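Local coordinates for iron-regulated outer membrane protein (PDB 4B7O) that transports iron across the meningococcal outer membrane as a TonB-dependent transporter, probably by taking up iron-siderophore complexes, at residues A[533-538]-A[560-565]; A[348-353]-A[520-525]; A[249-254]-A[270-275]; A[61-66]-A[501-506]. One frame throughout, in Å; residues are numbered along the deposited sequence.

Contact 1: residues A[533-538]-A[560-565]; sequences KAERAR and QTIKDA
R536 and K563 form a hydrogen-bonded antiparallel pair, and R538 and T561 form the next one. R536 N donates a hydrogen bond to K563 O at 2.8 Å, and K563 N donates one to R536 O at the same distance. In the second pair R538 N reaches T561 O at 2.7 Å, and T561 N reaches R538 O at 3.1 Å. All four bonds are close to straight. A537 and I562 make the non-hydrogen-bonded pair between them.

The apolar contact belongs to that pair. CG1 of I562 lies beside the backbone N (chi1 -58°), and this sets it 3.7 Å from A537 CB. T163 and N164 of the plug domain lie against this face.

The polar side chains turn to other partners. E535 runs extended past the corner of the chain at D564. Its CG is 3.2 Å from D564 O, and its OE2 is 3.4 Å from A565 CA. OE1 pairs with R512, and OE2 accepts a hydrogen bond from L566 N, so both carboxylate oxygens are held. On the face with R536 and T561, opposite A537 and I562, R536 hydrogen-bonds to the carbonyl of L484 and the side chain of N485. T561 OG1 bonds to K588.

The pairing belongs to the hairpin of strands 535-547 and 551-567 in the barrel wall. Strand 498-509 flanks it beyond 535-547, and strand 578-600 flanks it beyond 551-567.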
loop_
_atom_site.group_PDB
_atom_site.type_symbol
_atom_site.label_atom_id
_atom_site.label_comp_id
_atom_site.label_asym_id
_atom_site.label_seq_id
_atom_site.Cartn_x
_atom_site.Cartn_y
_atom_site.Cartn_z
ATOM N N LYS A 533 -7.490 22.343 7.731
ATOM C CA LYS A 533 -6.138 22.258 7.165
ATOM C C LYS A 533 -5.745 20.799 6.875
ATOM O O LYS A 533 -6.407 19.848 7.356
ATOM C CB LYS A 533 -5.105 22.806 8.178
ATOM C CG LYS A 533 -5.538 23.992 9.062
ATOM C CD LYS A 533 -4.838 25.276 8.632
ATOM C CE LYS A 533 -5.827 26.438 8.533
ATOM N NZ LYS A 533 -6.690 26.612 9.754
ATOM N N ALA A 534 -4.642 20.661 6.142
ATOM C CA ALA A 534 -3.883 19.388 5.996
ATOM C C ALA A 534 -3.266 18.879 7.289
ATOM O O ALA A 534 -2.842 19.656 8.125
ATOM C CB ALA A 534 -2.799 19.505 4.941
ATOM N N GLU A 535 -3.249 17.558 7.441
ATOM C CA GLU A 535 -2.568 16.856 8.516
ATOM C C GLU A 535 -1.102 17.114 8.363
ATOM O O GLU A 535 -0.549 16.937 7.263
ATOM C CB GLU A 535 -2.781 15.365 8.356
ATOM C CG GLU A 535 -4.049 14.869 8.998
ATOM C CD GLU A 535 -4.346 13.410 8.659
ATOM O OE1 GLU A 535 -3.675 12.863 7.729
ATOM O OE2 GLU A 535 -5.216 12.805 9.347
ATOM N N ARG A 536 -0.450 17.463 9.457
ATOM C CA ARG A 536 0.993 17.845 9.370
ATOM C C ARG A 536 1.888 16.962 10.232
ATOM O O ARG A 536 1.717 16.864 11.450
ATOM C CB ARG A 536 1.203 19.342 9.650
ATOM C CG ARG A 536 2.548 19.838 9.157
ATOM C CD ARG A 536 2.484 21.273 8.742
ATOM N NE ARG A 536 3.780 21.786 8.288
ATOM C CZ ARG A 536 4.668 22.350 9.107
ATOM N NH1 ARG A 536 4.396 22.436 10.424
ATOM N NH2 ARG A 536 5.818 22.816 8.604
ATOM N N ALA A 537 2.772 16.231 9.582
ATOM C CA ALA A 537 3.580 15.271 10.321
ATOM C C ALA A 537 4.952 15.892 10.550
ATOM O O ALA A 537 5.503 16.573 9.651
ATOM C CB ALA A 537 3.736 13.976 9.519
ATOM N N ARG A 538 5.493 15.651 11.738
ATOM C CA ARG A 538 6.921 15.872 11.945
ATOM C C ARG A 538 7.559 14.541 12.309
ATOM O O ARG A 538 7.204 13.978 13.312
ATOM C CB ARG A 538 7.153 16.903 13.057
ATOM C CG ARG A 538 8.579 17.435 13.104
ATOM C CD ARG A 538 8.802 18.385 14.291
ATOM N NE ARG A 538 8.423 17.858 15.616
ATOM C CZ ARG A 538 8.886 18.361 16.772
ATOM N NH1 ARG A 538 9.766 19.363 16.757
ATOM N NH2 ARG A 538 8.494 17.875 17.957
ATOM N N GLN A 560 7.116 10.251 15.859
ATOM C CA GLN A 560 6.340 11.017 14.944
ATOM C C GLN A 560 5.193 11.656 15.599
ATOM O O GLN A 560 4.549 11.077 16.447
ATOM C CB GLN A 560 5.910 10.182 13.775
ATOM C CG GLN A 560 5.755 11.033 12.504
ATOM C CD GLN A 560 4.766 10.364 11.630
ATOM O OE1 GLN A 560 4.865 10.385 10.407
ATOM N NE2 GLN A 560 3.812 9.670 12.280
ATOM N N THR A 561 4.991 12.905 15.233
ATOM C CA THR A 561 3.830 13.662 15.642
ATOM C C THR A 561 3.042 14.100 14.406
ATOM O O THR A 561 3.608 14.639 13.426
ATOM C CB THR A 561 4.255 14.920 16.416
ATOM O OG1 THR A 561 5.172 14.515 17.403
ATOM C CG2 THR A 561 3.038 15.570 17.153
ATOM N N ILE A 562 1.742 13.879 14.456
ATOM C CA ILE A 562 0.883 14.400 13.387
ATOM C C ILE A 562 -0.143 15.326 14.008
ATOM O O ILE A 562 -0.953 14.929 14.880
ATOM C CB ILE A 562 0.262 13.295 12.540
ATOM C CG1 ILE A 562 1.373 12.456 11.935
ATOM C CG2 ILE A 562 -0.429 13.883 11.324
ATOM C CD1 ILE A 562 0.914 11.106 11.390
ATOM N N LYS A 563 -0.057 16.577 13.612
ATOM C CA LYS A 563 -1.029 17.589 14.055
ATOM C C LYS A 563 -2.175 17.721 13.046
ATOM O O LYS A 563 -2.002 17.511 11.825
ATOM C CB LYS A 563 -0.367 18.962 14.233
ATOM C CG LYS A 563 0.839 18.948 15.153
ATOM C CD LYS A 563 0.725 20.013 16.247
ATOM C CE LYS A 563 2.024 20.127 17.040
ATOM N NZ LYS A 563 3.108 20.742 16.189
ATOM N N ASP A 564 -3.330 18.092 13.575
ATOM C CA ASP A 564 -4.520 18.278 12.795
ATOM C C ASP A 564 -5.006 17.016 12.079
ATOM O O ASP A 564 -5.376 17.070 10.927
ATOM C CB ASP A 564 -4.285 19.398 11.801
ATOM C CG ASP A 564 -4.223 20.776 12.467
ATOM O OD1 ASP A 564 -4.809 20.954 13.582
ATOM O OD2 ASP A 564 -3.588 21.670 11.837
ATOM N N ALA A 565 -4.988 15.882 12.759
ATOM C CA ALA A 565 -5.481 14.635 12.156
ATOM C C ALA A 565 -6.952 14.772 11.824
ATOM O O ALA A 565 -7.704 15.396 12.585
ATOM C CB ALA A 565 -5.289 13.493 13.130
#

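Contact 2: residues A[348-353]-A[520-525]; sequences AGNVVG and HGKRGI
Two long loops between barrel strands meet here, 340-354 and 510-524, consistent with the extracellular loops of this family. One is folded as a type I beta turn from G521 to G524. The lysine of that turn, K522, reaches across to the 348-353 loop. Its NZ donates to G349 O at 2.8 Å and to N350 OD1 at 3.1 Å. The first bond comes from above the carbonyl plane of G349, 45° out of it. The second is tilted less from the amide plane of N350. The lysine and asparagine side chains meet at about a right angle. K522 CD is 3.3 Å from G349 O, so the end of the aliphatic chain lies close to the carbonyl that its amine binds. G349 has a positive phi, and its CA is 3.7 Å from K522 CD.

H520 lies against the peptide before it, A348-G349. Its NE2 is 3.3 Å from A348 C and bonds to Y347 O. ND1 accepts K522 N at 3.1 Å, almost in the ring plane. Both ring nitrogens are thus engaged, which fixes the ring's rotation.

N350 ND2 binds K343 O within its own loop. The 348-353 loop links strands 323-339 and 355-373, while 520-525 leads from strand 498-509 into strand 525-528.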
loop_
_atom_site.group_PDB
_atom_site.type_symbol
_atom_site.label_atom_id
_atom_site.label_comp_id
_atom_site.label_asym_id
_atom_site.label_seq_id
_atom_site.Cartn_x
_atom_site.Cartn_y
_atom_site.Cartn_z
ATOM N N ALA A 348 -24.070 1.450 -0.505
ATOM C CA ALA A 348 -24.165 1.767 -1.945
ATOM C C ALA A 348 -25.498 2.376 -2.358
ATOM O O ALA A 348 -25.707 2.692 -3.551
ATOM C CB ALA A 348 -23.885 0.524 -2.788
ATOM N N GLY A 349 -26.390 2.539 -1.375
ATOM C CA GLY A 349 -27.667 3.186 -1.624
ATOM C C GLY A 349 -28.794 2.202 -1.881
ATOM O O GLY A 349 -29.940 2.607 -2.007
ATOM N N ASN A 350 -28.475 0.905 -1.917
ATOM C CA ASN A 350 -29.455 -0.113 -2.249
ATOM C C ASN A 350 -29.885 0.132 -3.683
ATOM O O ASN A 350 -31.053 -0.014 -4.018
ATOM C CB ASN A 350 -30.703 -0.024 -1.335
ATOM C CG ASN A 350 -30.363 -0.055 0.138
ATOM O OD1 ASN A 350 -30.303 0.989 0.776
ATOM N ND2 ASN A 350 -30.150 -1.245 0.691
ATOM N N VAL A 351 -28.955 0.573 -4.518
ATOM C CA VAL A 351 -29.238 0.614 -5.953
ATOM C C VAL A 351 -29.689 -0.779 -6.396
ATOM O O VAL A 351 -29.030 -1.794 -6.131
ATOM C CB VAL A 351 -28.016 1.072 -6.765
ATOM C CG1 VAL A 351 -28.227 0.830 -8.246
ATOM C CG2 VAL A 351 -27.688 2.527 -6.470
ATOM N N VAL A 352 -30.846 -0.834 -7.037
ATOM C CA VAL A 352 -31.332 -2.108 -7.560
ATOM C C VAL A 352 -30.598 -2.379 -8.860
ATOM O O VAL A 352 -30.533 -1.507 -9.708
ATOM C CB VAL A 352 -32.872 -2.075 -7.784
ATOM C CG1 VAL A 352 -33.393 -3.462 -8.221
ATOM C CG2 VAL A 352 -33.576 -1.567 -6.509
ATOM N N GLY A 353 -30.034 -3.581 -8.998
ATOM C CA GLY A 353 -29.326 -4.003 -10.231
ATOM C C GLY A 353 -27.959 -3.348 -10.331
ATOM O O GLY A 353 -27.481 -2.776 -9.349
ATOM N N HIS A 520 -23.074 9.278 -3.289
ATOM C CA HIS A 520 -24.463 9.573 -3.702
ATOM C C HIS A 520 -25.280 10.320 -2.672
ATOM O O HIS A 520 -26.251 10.998 -3.022
ATOM C CB HIS A 520 -25.175 8.271 -4.068
ATOM C CG HIS A 520 -24.991 7.189 -3.046
ATOM N ND1 HIS A 520 -25.582 7.233 -1.838
ATOM C CD2 HIS A 520 -24.222 6.048 -3.064
ATOM C CE1 HIS A 520 -25.231 6.165 -1.128
ATOM N NE2 HIS A 520 -24.394 5.438 -1.876
ATOM N N GLY A 521 -24.918 10.165 -1.400
ATOM C CA GLY A 521 -25.487 10.982 -0.336
ATOM C C GLY A 521 -26.789 10.492 0.248
ATOM O O GLY A 521 -27.417 11.175 1.049
ATOM N N LYS A 522 -27.185 9.290 -0.114
ATOM C CA LYS A 522 -28.368 8.692 0.450
ATOM C C LYS A 522 -28.355 8.784 1.967
ATOM O O LYS A 522 -29.418 8.944 2.618
ATOM C CB LYS A 522 -28.483 7.240 -0.024
ATOM C CG LYS A 522 -29.560 6.426 0.696
ATOM C CD LYS A 522 -30.225 5.422 -0.250
ATOM C CE LYS A 522 -31.445 4.819 0.443
ATOM N NZ LYS A 522 -31.844 3.539 -0.206
ATOM N N ARG A 523 -27.147 8.721 2.537
ATOM C CA ARG A 523 -27.046 8.587 3.959
ATOM C C ARG A 523 -26.760 9.902 4.597
ATOM O O ARG A 523 -26.759 9.999 5.817
ATOM C CB ARG A 523 -26.002 7.581 4.314
ATOM C CG ARG A 523 -26.456 6.151 4.134
ATOM C CD ARG A 523 -26.096 5.443 5.434
ATOM N NE ARG A 523 -26.571 4.064 5.497
ATOM C CZ ARG A 523 -25.795 3.022 5.771
ATOM N NH1 ARG A 523 -24.507 3.226 6.037
ATOM N NH2 ARG A 523 -26.312 1.791 5.793
ATOM N N GLY A 524 -26.542 10.933 3.790
ATOM C CA GLY A 524 -26.363 12.246 4.372
ATOM C C GLY A 524 -25.405 13.084 3.585
ATOM O O GLY A 524 -24.700 12.569 2.704
ATOM N N ILE A 525 -25.390 14.388 3.864
ATOM C CA ILE A 525 -24.465 15.240 3.156
ATOM C C ILE A 525 -23.172 15.139 3.921
ATOM O O ILE A 525 -23.192 14.941 5.154
ATOM C CB ILE A 525 -24.910 16.706 3.073
ATOM C CG1 ILE A 525 -26.291 16.814 2.437
ATOM C CG2 ILE A 525 -23.939 17.479 2.201
ATOM C CD1 ILE A 525 -26.423 16.055 1.120
#

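Contact 3: residues A[249-254]-A[270-275]; sequences RSYLAK and HMEDQH. Unlike the reference sequence in segment 270-275: E272 (reference Lys).
Segments 249-254 and 270-275 run antiparallel at 178°, their axes 4.6 Å apart at closest. R249 with Q274, Y251 with E272 and A253 with H270 are hydrogen-bonded pairs, each joined by two backbone bonds. The shortest include Q274 N to R249 O and H270 N to A253 O, both 2.7 Å. S250 with D273 and L252 with M271 are the non-hydrogen-bonded pairs. S250 CA comes within 3.0 Å of E272 O, a CA-H...O contact.

The Y251 ring meets two partners. Chi1 of 78° tucks CG between the backbone N and the carbonyl carbon. The ring then lies beside E272 and points the same way, with CE2 3.8 Å from E272 CG. Ring and carboxylate planes differ by 29°. Y251 OH reaches the edge of the H270 ring, 3.5 Å from CD2.

This is a beta hairpin of the TonB-dependent transporter barrel, strands 246-259 and 264-276. The face with Y251 bonds to the next strand: H270 to T311, E272 to S309 and Q274 to T307.

The other face meets the plug. L252 CD1 touches M271 CB at 3.9 Å, and both pack on L143. S250 OG hydrogen-bonds to D140.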
loop_
_atom_site.group_PDB
_atom_site.type_symbol
_atom_site.label_atom_id
_atom_site.label_comp_id
_atom_site.label_asym_id
_atom_site.label_seq_id
_atom_site.Cartn_x
_atom_site.Cartn_y
_atom_site.Cartn_z
ATOM N N ARG A 249 -7.573 -11.069 -12.137
ATOM C CA ARG A 249 -6.917 -10.987 -13.428
ATOM C C ARG A 249 -6.111 -9.717 -13.545
ATOM O O ARG A 249 -6.556 -8.646 -13.140
ATOM C CB ARG A 249 -7.947 -11.018 -14.528
ATOM C CG ARG A 249 -8.542 -12.396 -14.586
ATOM C CD ARG A 249 -9.816 -12.431 -15.375
ATOM N NE ARG A 249 -10.567 -13.619 -14.998
ATOM C CZ ARG A 249 -11.694 -13.937 -15.604
ATOM N NH1 ARG A 249 -12.133 -13.163 -16.597
ATOM N NH2 ARG A 249 -12.368 -15.003 -15.233
ATOM N N SER A 250 -4.922 -9.829 -14.090
ATOM C CA SER A 250 -4.168 -8.649 -14.350
ATOM C C SER A 250 -3.493 -8.784 -15.678
ATOM O O SER A 250 -3.135 -9.888 -16.075
ATOM C CB SER A 250 -3.161 -8.408 -13.237
ATOM O OG SER A 250 -2.266 -9.493 -13.127
ATOM N N TYR A 251 -3.372 -7.673 -16.392
ATOM C CA TYR A 251 -2.489 -7.643 -17.528
ATOM C C TYR A 251 -1.721 -6.325 -17.592
ATOM O O TYR A 251 -2.081 -5.342 -16.955
ATOM C CB TYR A 251 -3.244 -7.994 -18.800
ATOM C CG TYR A 251 -4.057 -6.893 -19.337
ATOM C CD1 TYR A 251 -3.480 -5.943 -20.184
ATOM C CD2 TYR A 251 -5.404 -6.811 -19.063
ATOM C CE1 TYR A 251 -4.216 -4.908 -20.688
ATOM C CE2 TYR A 251 -6.155 -5.798 -19.583
ATOM C CZ TYR A 251 -5.551 -4.843 -20.391
ATOM O OH TYR A 251 -6.278 -3.785 -20.895
ATOM N N LEU A 252 -0.620 -6.334 -18.315
ATOM C CA LEU A 252 0.211 -5.156 -18.438
ATOM C C LEU A 252 0.662 -5.070 -19.872
ATOM O O LEU A 252 1.204 -6.054 -20.410
ATOM C CB LEU A 252 1.420 -5.279 -17.521
ATOM C CG LEU A 252 2.510 -4.215 -17.602
ATOM C CD1 LEU A 252 2.037 -2.788 -17.322
ATOM C CD2 LEU A 252 3.615 -4.609 -16.633
ATOM N N ALA A 253 0.420 -3.926 -20.501
ATOM C CA ALA A 253 1.042 -3.684 -21.809
ATOM C C ALA A 253 1.976 -2.465 -21.716
ATOM O O ALA A 253 1.614 -1.394 -21.148
ATOM C CB ALA A 253 0.007 -3.483 -22.890
ATOM N N LYS A 254 3.186 -2.629 -22.229
ATOM C CA LYS A 254 4.164 -1.597 -22.004
ATOM C C LYS A 254 5.025 -1.424 -23.251
ATOM O O LYS A 254 5.569 -2.411 -23.759
ATOM C CB LYS A 254 5.013 -1.993 -20.794
ATOM C CG LYS A 254 6.236 -1.157 -20.551
ATOM C CD LYS A 254 6.901 -1.466 -19.219
ATOM C CE LYS A 254 6.128 -0.874 -18.051
ATOM N NZ LYS A 254 6.862 -1.141 -16.778
ATOM N N HIS A 270 0.141 0.549 -20.051
ATOM C CA HIS A 270 -1.212 0.290 -19.546
ATOM C C HIS A 270 -1.399 -0.949 -18.734
ATOM O O HIS A 270 -1.005 -2.048 -19.122
ATOM C CB HIS A 270 -2.260 0.347 -20.644
ATOM C CG HIS A 270 -3.620 0.202 -20.108
ATOM N ND1 HIS A 270 -4.273 1.224 -19.503
ATOM C CD2 HIS A 270 -4.443 -0.922 -19.994
ATOM C CE1 HIS A 270 -5.448 0.791 -19.056
ATOM N NE2 HIS A 270 -5.555 -0.532 -19.364
ATOM N N MET A 271 -2.038 -0.783 -17.594
ATOM C CA MET A 271 -2.166 -1.876 -16.666
ATOM C C MET A 271 -3.590 -1.999 -16.114
ATOM O O MET A 271 -4.180 -0.975 -15.761
ATOM C CB MET A 271 -1.189 -1.641 -15.523
ATOM C CG MET A 271 -1.531 -2.319 -14.233
ATOM S SD MET A 271 -0.126 -2.037 -13.106
ATOM C CE MET A 271 -1.081 -1.634 -11.621
ATOM N N GLU A 272 -4.102 -3.238 -16.006
ATOM C CA GLU A 272 -5.332 -3.511 -15.256
ATOM C C GLU A 272 -5.167 -4.625 -14.266
ATOM O O GLU A 272 -4.531 -5.633 -14.579
ATOM C CB GLU A 272 -6.454 -3.963 -16.165
ATOM C CG GLU A 272 -6.831 -2.904 -17.170
ATOM C CD GLU A 272 -8.333 -2.738 -17.352
ATOM O OE1 GLU A 272 -9.123 -3.744 -17.230
ATOM O OE2 GLU A 272 -8.687 -1.569 -17.643
ATOM N N ASP A 273 -5.798 -4.476 -13.115
ATOM C CA ASP A 273 -5.747 -5.452 -12.051
ATOM C C ASP A 273 -7.194 -5.584 -11.588
ATOM O O ASP A 273 -7.796 -4.606 -11.160
ATOM C CB ASP A 273 -4.883 -4.909 -10.925
ATOM C CG ASP A 273 -4.428 -5.979 -9.952
ATOM O OD1 ASP A 273 -5.132 -6.979 -9.707
ATOM O OD2 ASP A 273 -3.328 -5.812 -9.399
ATOM N N GLN A 274 -7.759 -6.767 -11.676
ATOM C CA GLN A 274 -9.173 -6.899 -11.446
ATOM C C GLN A 274 -9.535 -8.070 -10.557
ATOM O O GLN A 274 -9.014 -9.158 -10.749
ATOM C CB GLN A 274 -9.897 -7.026 -12.760
ATOM C CG GLN A 274 -11.386 -7.209 -12.571
ATOM C CD GLN A 274 -12.129 -7.037 -13.886
ATOM O OE1 GLN A 274 -12.249 -7.962 -14.656
ATOM N NE2 GLN A 274 -12.615 -5.857 -14.132
ATOM N N HIS A 275 -10.346 -7.828 -9.541
ATOM C CA HIS A 275 -10.854 -8.901 -8.691
ATOM C C HIS A 275 -12.314 -9.109 -8.979
ATOM O O HIS A 275 -13.068 -8.141 -9.015
ATOM C CB HIS A 275 -10.788 -8.517 -7.225
ATOM C CG HIS A 275 -9.410 -8.255 -6.739
ATOM N ND1 HIS A 275 -9.151 -7.999 -5.461
ATOM C CD2 HIS A 275 -8.185 -8.215 -7.409
ATOM C CE1 HIS A 275 -7.851 -7.805 -5.297
ATOM N NE2 HIS A 275 -7.256 -7.932 -6.490
#

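Contact 4: residues A[61-66]-A[501-506]; sequences DRQGSK and SSSHNY
S501 turns its OG between its own backbone N and carbonyl carbon (chi1 65°), which sets the hydroxyl over the backbone of Q63. K66 has CG anti to the backbone N (chi1 -178°) and stays extended as far as CE, so its chain passes S503. This is a plug-to-barrel contact of a TonB-dependent transporter. The loop 61-66, in the plug, forms a type II' beta turn from Q63 to K66 against strand 498-509 of the barrel.

The turn is closed by K66 N to Q63 O at 3.2 Å. G64 takes backbone angles suited to glycine, as at the second position of a type II' turn, and its N bonds to N545 OD1. S501 OG lies 3.1 Å from Q63 CA, and S501 CB lies 3.3 Å from R62 O. S503 OG is approached by Q63 NE2 and by K66 CD, each at 3.8 Å. No hydrogen bond joins the two segments directly.

The lysine amine makes a salt bridge to E541 on the neighbouring strand 535-547, and it also bonds to the carbonyls of K151 and A153. R62 extends the other way to Q493.

Two waters lie between the segments. One donates to Q63 O, but its very short approach to S501 OG is doubtful. The other donates to R62 O at 3.0 Å and accepts from S501 OG at 3.0 Å.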
loop_
_atom_site.group_PDB
_atom_site.type_symbol
_atom_site.label_atom_id
_atom_site.label_comp_id
_atom_site.label_asym_id
_atom_site.label_seq_id
_atom_site.Cartn_x
_atom_site.Cartn_y
_atom_site.Cartn_z
ATOM N N ASP A 61 21.111 1.414 0.494
ATOM C CA ASP A 61 20.283 1.736 1.707
ATOM C C ASP A 61 21.076 2.245 2.901
ATOM O O ASP A 61 21.818 1.479 3.492
ATOM C CB ASP A 61 19.502 0.522 2.162
ATOM C CG ASP A 61 18.265 0.312 1.332
ATOM O OD1 ASP A 61 17.694 1.331 0.860
ATOM O OD2 ASP A 61 17.879 -0.861 1.127
ATOM N N ARG A 62 20.894 3.511 3.277
ATOM C CA ARG A 62 21.666 4.053 4.384
ATOM C C ARG A 62 20.881 4.865 5.366
ATOM O O ARG A 62 21.454 5.783 5.971
ATOM C CB ARG A 62 22.873 4.867 3.897
ATOM C CG ARG A 62 23.803 3.999 3.058
ATOM C CD ARG A 62 25.038 4.701 2.589
ATOM N NE ARG A 62 24.743 5.877 1.772
ATOM C CZ ARG A 62 25.581 6.919 1.654
ATOM N NH1 ARG A 62 26.778 6.927 2.288
ATOM N NH2 ARG A 62 25.228 7.956 0.910
ATOM N N GLN A 63 19.610 4.533 5.574
ATOM C CA GLN A 63 18.839 5.253 6.598
ATOM C C GLN A 63 18.300 4.332 7.669
ATOM O O GLN A 63 17.242 4.574 8.246
ATOM C CB GLN A 63 17.743 6.126 6.019
ATOM C CG GLN A 63 18.257 7.205 5.078
ATOM C CD GLN A 63 17.159 8.200 4.622
ATOM O OE1 GLN A 63 16.991 8.451 3.418
ATOM N NE2 GLN A 63 16.431 8.766 5.578
ATOM N N GLY A 64 19.080 3.314 7.996
ATOM C CA GLY A 64 18.601 2.386 8.948
ATOM C C GLY A 64 17.575 1.485 8.261
ATOM O O GLY A 64 17.837 0.886 7.215
ATOM N N SER A 65 16.419 1.381 8.887
ATOM C CA SER A 65 15.327 0.596 8.380
ATOM C C SER A 65 14.317 1.536 7.702
ATOM O O SER A 65 13.287 1.080 7.197
ATOM C CB SER A 65 14.660 -0.159 9.537
ATOM O OG SER A 65 14.026 -1.339 9.070
ATOM N N LYS A 66 14.615 2.842 7.708
ATOM C CA LYS A 66 13.718 3.848 7.160
ATOM C C LYS A 66 13.343 3.600 5.699
ATOM O O LYS A 66 12.211 3.847 5.330
ATOM C CB LYS A 66 14.293 5.240 7.305
ATOM C CG LYS A 66 13.374 6.315 6.798
ATOM C CD LYS A 66 13.938 7.720 7.018
ATOM C CE LYS A 66 12.941 8.759 6.541
ATOM N NZ LYS A 66 11.751 8.718 7.448
ATOM N N SER A 501 22.602 7.345 10.435
ATOM C CA SER A 501 21.672 8.301 9.781
ATOM C C SER A 501 20.692 8.994 10.685
ATOM O O SER A 501 20.389 8.502 11.739
ATOM C CB SER A 501 20.894 7.653 8.657
ATOM O OG SER A 501 20.021 6.636 9.146
ATOM N N SER A 502 20.207 10.154 10.281
ATOM C CA SER A 502 19.093 10.732 10.986
ATOM C C SER A 502 18.347 11.645 10.072
ATOM O O SER A 502 18.854 12.022 9.065
ATOM C CB SER A 502 19.520 11.449 12.263
ATOM O OG SER A 502 20.608 12.293 11.987
ATOM N N SER A 503 17.123 11.959 10.420
ATOM C CA SER A 503 16.326 12.855 9.636
ATOM C C SER A 503 15.318 13.499 10.528
ATOM O O SER A 503 14.923 12.942 11.535
ATOM C CB SER A 503 15.614 12.143 8.460
ATOM O OG SER A 503 15.563 10.739 8.651
ATOM N N HIS A 504 14.923 14.692 10.141
ATOM C CA HIS A 504 13.838 15.412 10.795
ATOM C C HIS A 504 13.096 16.046 9.617
ATOM O O HIS A 504 13.636 16.968 8.969
ATOM C CB HIS A 504 14.451 16.465 11.693
ATOM C CG HIS A 504 13.484 17.149 12.616
ATOM N ND1 HIS A 504 12.903 16.516 13.633
ATOM C CD2 HIS A 504 13.050 18.464 12.675
ATOM C CE1 HIS A 504 12.115 17.364 14.309
ATOM N NE2 HIS A 504 12.200 18.556 13.723
ATOM N N ASN A 505 11.915 15.496 9.302
ATOM C CA ASN A 505 11.094 15.844 8.111
ATOM C C ASN A 505 9.697 16.315 8.513
ATOM O O ASN A 505 9.047 15.696 9.363
ATOM C CB ASN A 505 10.968 14.616 7.219
ATOM C CG ASN A 505 12.330 14.095 6.777
ATOM O OD1 ASN A 505 13.361 14.785 6.958
ATOM N ND2 ASN A 505 12.357 12.902 6.173
ATOM N N TYR A 506 9.269 17.438 7.975
ATOM C CA TYR A 506 7.884 17.791 7.942
ATOM C C TYR A 506 7.269 17.330 6.627
ATOM O O TYR A 506 7.942 17.315 5.540
ATOM C CB TYR A 506 7.745 19.319 8.006
ATOM C CG TYR A 506 7.864 19.830 9.408
ATOM C CD1 TYR A 506 6.763 19.853 10.232
ATOM C CD2 TYR A 506 9.112 20.220 9.936
ATOM C CE1 TYR A 506 6.861 20.285 11.543
ATOM C CE2 TYR A 506 9.218 20.666 11.231
ATOM C CZ TYR A 506 8.104 20.710 12.023
ATOM O OH TYR A 506 8.211 21.152 13.314
HETATM O O HOH W 1 22.248 4.727 8.621
HETATM O O HOH W 2 17.742 7.257 9.961
#

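In the fold
Contacts 1 and 3 are both hairpin pairings in the barrel wall, on opposite sides of the chain's centre, with centres 35 Å apart. Each is partly buried: one face turns to plug residues, and many polar side chains bind residues of nearby strands. Contact 4 is buried and joins plug to barrel through waters and side chains, with no direct hydrogen bond between its segments. It touches contact 1, since strands 498-509 and 535-547 are neighbours: R536 CZ meets Y506 CD1 at 3.4 Å. Contact 2 is also buried but links two loops, by side-chain bonds to carbonyl oxygens. It lies about 31 Å from contact 4 at the nearest atoms.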